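Local atomic coordinates of farnesyltransferase, putative (Trypanosoma cruzi, PDB entry 3WCA), a protein that probably catalyses the condensation of two farnesyl diphosphate molecules to squalene, the first step of lanosterol synthesis from farnesyl diphosphate, using magnesium and NAD(P)H. Residues E243-A257 and T290-H302. The protein carries 1 engineered substitution. Residues are numbered along the deposited sequence; the frame is centred on the assembly and turned at random.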
loop_
_atom_site.group_PDB
_atom_site.type_symbol
_atom_site.label_atom_id
_atom_site.label_comp_id
_atom_site.label_asym_id
_atom_site.label_seq_id
_atom_site.Cartn_x
_atom_site.Cartn_y
_atom_site.Cartn_z
ATOM N N GLU A 243 0.614 -27.903 -3.843
ATOM C CA GLU A 243 1.206 -26.906 -4.707
ATOM C C GLU A 243 0.285 -26.429 -5.826
ATOM O O GLU A 243 0.275 -25.242 -6.157
ATOM C CB GLU A 243 2.481 -27.480 -5.305
ATOM C CG GLU A 243 3.448 -26.481 -5.843
ATOM C CD GLU A 243 4.760 -27.139 -6.228
ATOM O OE1 GLU A 243 4.792 -27.868 -7.251
ATOM O OE2 GLU A 243 5.754 -26.942 -5.491
ATOM N N ALA A 244 -0.489 -27.343 -6.409
ATOM C CA ALA A 244 -1.384 -26.976 -7.509
ATOM C C ALA A 244 -2.500 -26.047 -7.069
ATOM O O ALA A 244 -2.791 -25.066 -7.744
ATOM C CB ALA A 244 -1.975 -28.225 -8.162
ATOM N N LYS A 245 -3.132 -26.361 -5.944
ATOM C CA LYS A 245 -4.215 -25.532 -5.431
ATOM C C LYS A 245 -3.689 -24.196 -4.925
ATOM O O LYS A 245 -4.360 -23.181 -5.045
ATOM C CB LYS A 245 -4.959 -26.248 -4.298
ATOM C CG LYS A 245 -5.902 -27.363 -4.755
ATOM C CD LYS A 245 -6.958 -26.832 -5.719
ATOM C CE LYS A 245 -8.044 -27.861 -6.002
ATOM N NZ LYS A 245 -8.860 -28.152 -4.784
ATOM N N ALA A 246 -2.492 -24.192 -4.354
ATOM C CA ALA A 246 -1.934 -22.939 -3.846
ATOM C C ALA A 246 -1.748 -21.977 -5.027
ATOM O O ALA A 246 -2.176 -20.820 -4.976
ATOM C CB ALA A 246 -0.597 -23.195 -3.134
ATOM N N VAL A 247 -1.141 -22.481 -6.099
ATOM C CA VAL A 247 -0.903 -21.677 -7.288
ATOM C C VAL A 247 -2.188 -21.175 -7.937
ATOM O O VAL A 247 -2.237 -20.030 -8.377
ATOM C CB VAL A 247 -0.042 -22.458 -8.308
ATOM C CG1 VAL A 247 -0.082 -21.800 -9.679
ATOM C CG2 VAL A 247 1.386 -22.492 -7.814
ATOM N N GLU A 248 -3.227 -22.011 -7.990
ATOM C CA GLU A 248 -4.496 -21.593 -8.585
ATOM C C GLU A 248 -5.134 -20.488 -7.748
ATOM O O GLU A 248 -5.780 -19.584 -8.278
ATOM C CB GLU A 248 -5.470 -22.778 -8.692
ATOM C CG GLU A 248 -5.078 -23.817 -9.747
ATOM C CD GLU A 248 -6.091 -24.956 -9.894
ATOM O OE1 GLU A 248 -5.869 -25.815 -10.778
ATOM O OE2 GLU A 248 -7.093 -25.000 -9.141
ATOM N N CYS A 249 -4.969 -20.574 -6.437
ATOM C CA CYS A 249 -5.531 -19.566 -5.553
ATOM C C CYS A 249 -4.674 -18.293 -5.680
ATOM O O CYS A 249 -5.201 -17.187 -5.733
ATOM C CB CYS A 249 -5.536 -20.073 -4.116
ATOM S SG CYS A 249 -6.155 -18.861 -2.947
ATOM N N LEU A 250 -3.353 -18.465 -5.728
ATOM C CA LEU A 250 -2.434 -17.345 -5.906
ATOM C C LEU A 250 -2.840 -16.617 -7.182
ATOM O O LEU A 250 -2.913 -15.383 -7.210
ATOM C CB LEU A 250 -0.994 -17.841 -6.051
ATOM C CG LEU A 250 0.020 -16.898 -6.733
ATOM C CD1 LEU A 250 0.104 -15.590 -5.957
ATOM C CD2 LEU A 250 1.406 -17.564 -6.797
ATOM N N ASN A 251 -3.129 -17.379 -8.236
ATOM C CA ASN A 251 -3.523 -16.761 -9.499
ATOM C C ASN A 251 -4.852 -16.027 -9.414
ATOM O O ASN A 251 -5.056 -15.027 -10.098
ATOM C CB ASN A 251 -3.557 -17.800 -10.626
ATOM C CG ASN A 251 -2.174 -18.259 -11.014
ATOM O OD1 ASN A 251 -1.183 -17.604 -10.673
ATOM N ND2 ASN A 251 -2.087 -19.383 -11.726
ATOM N N ALA A 252 -5.751 -16.518 -8.571
ATOM C CA ALA A 252 -7.053 -15.875 -8.399
ATOM C C ALA A 252 -6.851 -14.575 -7.633
ATOM O O ALA A 252 -7.603 -13.619 -7.804
ATOM C CB ALA A 252 -8.011 -16.790 -7.627
ATOM N N MET A 253 -5.835 -14.535 -6.784
ATOM C CA MET A 253 -5.577 -13.315 -6.034
ATOM C C MET A 253 -5.066 -12.258 -7.008
ATOM O O MET A 253 -5.509 -11.108 -6.982
ATOM C CB MET A 253 -4.554 -13.574 -4.937
ATOM C CG MET A 253 -5.083 -14.451 -3.809
ATOM S SD MET A 253 -6.331 -13.658 -2.745
ATOM C CE MET A 253 -5.357 -12.345 -2.006
ATOM N N VAL A 254 -4.150 -12.670 -7.881
ATOM C CA VAL A 254 -3.583 -11.779 -8.882
ATOM C C VAL A 254 -4.721 -11.195 -9.729
ATOM O O VAL A 254 -4.800 -9.977 -9.926
ATOM C CB VAL A 254 -2.584 -12.535 -9.771
ATOM C CG1 VAL A 254 -2.147 -11.670 -10.943
ATOM C CG2 VAL A 254 -1.370 -12.926 -8.946
ATOM N N ALA A 255 -5.607 -12.067 -10.216
ATOM C CA ALA A 255 -6.746 -11.630 -11.025
ATOM C C ALA A 255 -7.528 -10.565 -10.274
ATOM O O ALA A 255 -7.995 -9.589 -10.851
ATOM C CB ALA A 255 -7.661 -12.816 -11.340
ATOM N N ASP A 256 -7.669 -10.751 -8.972
ATOM C CA ASP A 256 -8.405 -9.781 -8.185
ATOM C C ASP A 256 -7.687 -8.421 -8.151
ATOM O O ASP A 256 -8.323 -7.369 -8.225
ATOM C CB ASP A 256 -8.600 -10.300 -6.775
ATOM C CG ASP A 256 -9.285 -9.292 -5.887
ATOM O OD1 ASP A 256 -10.501 -9.088 -6.070
ATOM O OD2 ASP A 256 -8.605 -8.700 -5.017
ATOM N N ALA A 257 -6.361 -8.438 -8.063
ATOM C CA ALA A 257 -5.606 -7.180 -8.019
ATOM C C ALA A 257 -5.599 -6.458 -9.360
ATOM O O ALA A 257 -5.574 -5.237 -9.409
ATOM C CB ALA A 257 -4.169 -7.443 -7.567
ATOM N N THR A 290 6.254 -6.530 -9.480
ATOM C CA THR A 290 6.165 -7.584 -8.478
ATOM C C THR A 290 5.026 -8.549 -8.844
ATOM O O THR A 290 5.194 -9.770 -8.819
ATOM C CB THR A 290 5.870 -7.001 -7.099
ATOM O OG1 THR A 290 6.955 -6.165 -6.700
ATOM C CG2 THR A 290 5.688 -8.100 -6.069
ATOM N N LEU A 291 3.876 -7.982 -9.193
ATOM C CA LEU A 291 2.711 -8.760 -9.557
ATOM C C LEU A 291 2.992 -9.684 -10.745
ATOM O O LEU A 291 2.521 -10.822 -10.774
ATOM C CB LEU A 291 1.541 -7.831 -9.896
ATOM C CG LEU A 291 0.187 -8.544 -9.966
ATOM C CD1 LEU A 291 -0.231 -8.968 -8.541
ATOM C CD2 LEU A 291 -0.853 -7.633 -10.609
ATOM N N SER A 292 3.752 -9.199 -11.723
ATOM C CA SER A 292 4.072 -10.022 -12.890
ATOM C C SER A 292 4.996 -11.166 -12.485
ATOM O O SER A 292 4.985 -12.228 -13.097
ATOM C CB SER A 292 4.745 -9.183 -13.976
ATOM O OG SER A 292 6.068 -8.847 -13.622
ATOM N N LEU A 293 5.788 -10.944 -11.443
ATOM C CA LEU A 293 6.718 -11.951 -10.951
ATOM C C LEU A 293 6.056 -12.991 -10.047
ATOM O O LEU A 293 6.425 -14.163 -10.086
ATOM C CB LEU A 293 7.856 -11.286 -10.178
ATOM C CG LEU A 293 9.210 -11.160 -10.878
ATOM C CD1 LEU A 293 9.076 -10.378 -12.175
ATOM C CD2 LEU A 293 10.186 -10.473 -9.934
ATOM N N VAL A 294 5.090 -12.580 -9.228
ATOM C CA VAL A 294 4.449 -13.533 -8.336
ATOM C C VAL A 294 3.396 -14.369 -9.032
ATOM O O VAL A 294 3.060 -15.452 -8.566
ATOM C CB VAL A 294 3.770 -12.863 -7.110
ATOM C CG1 VAL A 294 4.788 -12.072 -6.313
ATOM C CG2 VAL A 294 2.607 -11.997 -7.563
ATOM N N PHE A 295 2.867 -13.865 -10.135
ATOM C CA PHE A 295 1.838 -14.588 -10.850
ATOM C C PHE A 295 2.295 -15.977 -11.298
ATOM O O PHE A 295 3.356 -16.123 -11.886
ATOM C CB PHE A 295 1.388 -13.788 -12.072
ATOM C CG PHE A 295 0.361 -14.497 -12.911
ATOM C CD1 PHE A 295 -0.866 -14.865 -12.370
ATOM C CD2 PHE A 295 0.623 -14.798 -14.246
ATOM C CE1 PHE A 295 -1.825 -15.529 -13.151
ATOM C CE2 PHE A 295 -0.320 -15.459 -15.036
ATOM C CZ PHE A 295 -1.552 -15.827 -14.487
ATOM N N ASN A 296 1.475 -16.986 -11.014
ATOM C CA ASN A 296 1.756 -18.358 -11.414
ATOM C C ASN A 296 3.139 -18.802 -10.947
ATOM O O ASN A 296 3.764 -19.641 -11.581
ATOM C CB ASN A 296 1.648 -18.462 -12.943
ATOM C CG ASN A 296 1.255 -19.859 -13.421
ATOM O OD1 ASN A 296 0.560 -20.587 -12.732
ATOM N ND2 ASN A 296 1.690 -20.220 -14.618
ATOM N N ASN A 297 3.602 -18.247 -9.827
ATOM C CA ASN A 297 4.925 -18.572 -9.289
ATOM C C ASN A 297 4.800 -19.300 -7.965
ATOM O O ASN A 297 4.468 -18.690 -6.954
ATOM C CB ASN A 297 5.738 -17.284 -9.080
ATOM C CG ASN A 297 7.179 -17.556 -8.661
ATOM O OD1 ASN A 297 7.549 -18.691 -8.348
ATOM N ND2 ASN A 297 8.001 -16.504 -8.648
ATOM N N LYS A 298 5.089 -20.597 -7.950
ATOM C CA LYS A 298 4.945 -21.347 -6.711
ATOM C C LYS A 298 5.981 -21.019 -5.632
ATOM O O LYS A 298 5.847 -21.441 -4.483
ATOM C CB LYS A 298 4.904 -22.861 -7.008
ATOM C CG LYS A 298 6.179 -23.622 -6.782
ATOM C CD LYS A 298 7.136 -23.483 -7.937
ATOM C CE LYS A 298 8.297 -24.448 -7.762
ATOM N NZ LYS A 298 7.817 -25.852 -7.676
ATOM N N ASP A 299 6.995 -20.245 -5.994
ATOM C CA ASP A 299 8.030 -19.854 -5.042
ATOM C C ASP A 299 7.432 -18.932 -3.995
ATOM O O ASP A 299 7.958 -18.793 -2.897
ATOM C CB ASP A 299 9.184 -19.127 -5.746
ATOM C CG ASP A 299 10.036 -20.058 -6.596
ATOM O OD1 ASP A 299 10.045 -21.270 -6.308
ATOM O OD2 ASP A 299 10.712 -19.575 -7.536
ATOM N N VAL A 300 6.328 -18.295 -4.354
ATOM C CA VAL A 300 5.630 -17.386 -3.455
ATOM C C VAL A 300 5.267 -18.068 -2.132
ATOM O O VAL A 300 5.141 -17.413 -1.096
ATOM C CB VAL A 300 4.328 -16.862 -4.138
ATOM C CG1 VAL A 300 3.429 -16.171 -3.130
ATOM C CG2 VAL A 300 4.691 -15.907 -5.280
ATOM N N PHE A 301 5.125 -19.389 -2.155
ATOM C CA PHE A 301 4.727 -20.092 -0.949
ATOM C C PHE A 301 5.835 -20.572 -0.027
ATOM O O PHE A 301 5.575 -21.312 0.920
ATOM C CB PHE A 301 3.774 -21.226 -1.321
ATOM C CG PHE A 301 2.479 -20.735 -1.915
ATOM C CD1 PHE A 301 1.530 -20.115 -1.119
ATOM C CD2 PHE A 301 2.243 -20.824 -3.283
ATOM C CE1 PHE A 301 0.364 -19.586 -1.682
ATOM C CE2 PHE A 301 1.079 -20.296 -3.851
ATOM C CZ PHE A 301 0.143 -19.677 -3.048
ATOM N N HIS A 302 7.063 -20.134 -0.283
ATOM C CA HIS A 302 8.177 -20.498 0.580
ATOM C C HIS A 302 9.270 -19.416 0.655
ATOM O O HIS A 302 10.303 -19.615 1.287
ATOM C CB HIS A 302 8.777 -21.845 0.156
ATOM C CG HIS A 302 9.459 -21.819 -1.176
ATOM N ND1 HIS A 302 10.562 -21.032 -1.433
ATOM C CD2 HIS A 302 9.219 -22.514 -2.313
ATOM C CE1 HIS A 302 10.973 -21.245 -2.670
ATOM N NE2 HIS A 302 10.176 -22.141 -3.226
#
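Leu250 and Asn251 meet the turn that follows the helix ending at Val294, one with a methyl group and the other with an amide. CD2 of Leu250 packs against two turn carbonyls, 3.2 Å from Val294 O and 3.3 Å from Asn297 O; its CB also touches CZ of Phe301. Asn251 grips Asn296 twice: its ND2 gives a nearly straight bond to Asn296 OD1 (3.1 Å, 174°), arriving above the carbonyl plane, while its OD1 takes a weak bond from Asn296 N. Asn296 holds the left-handed backbone position of the type II turn Val294–Asn297, and its ND2 donates to the backbone O of Arg339. Phe301, with CG anti to its carbonyl carbon (chi1 -64°), brings one ring face under Ala246 CB, a CH-pi contact 3.6 Å from CB to the ring centroid. The Val254 and Phe295 side chains cross at about a right angle, Val254 CG1 lying 3.7 Å from Phe295 CD1. Against this close-packed, buried side, the solvent side is looser: exposed Lys298, bent at chi2 and chi4, reaches Glu243 in a salt bridge of 3.2 Å between NZ and OE2, above the carboxylate plane. In this all-helical squalene synthase fold, segments 243-257 and 290-294, from helices 243-258 and 274-294, run roughly antiparallel (157°), away from the metal site; helix 191-207 touches Leu250 and Leu291, while helices 322-338 and 347-362 both pack on Phe295.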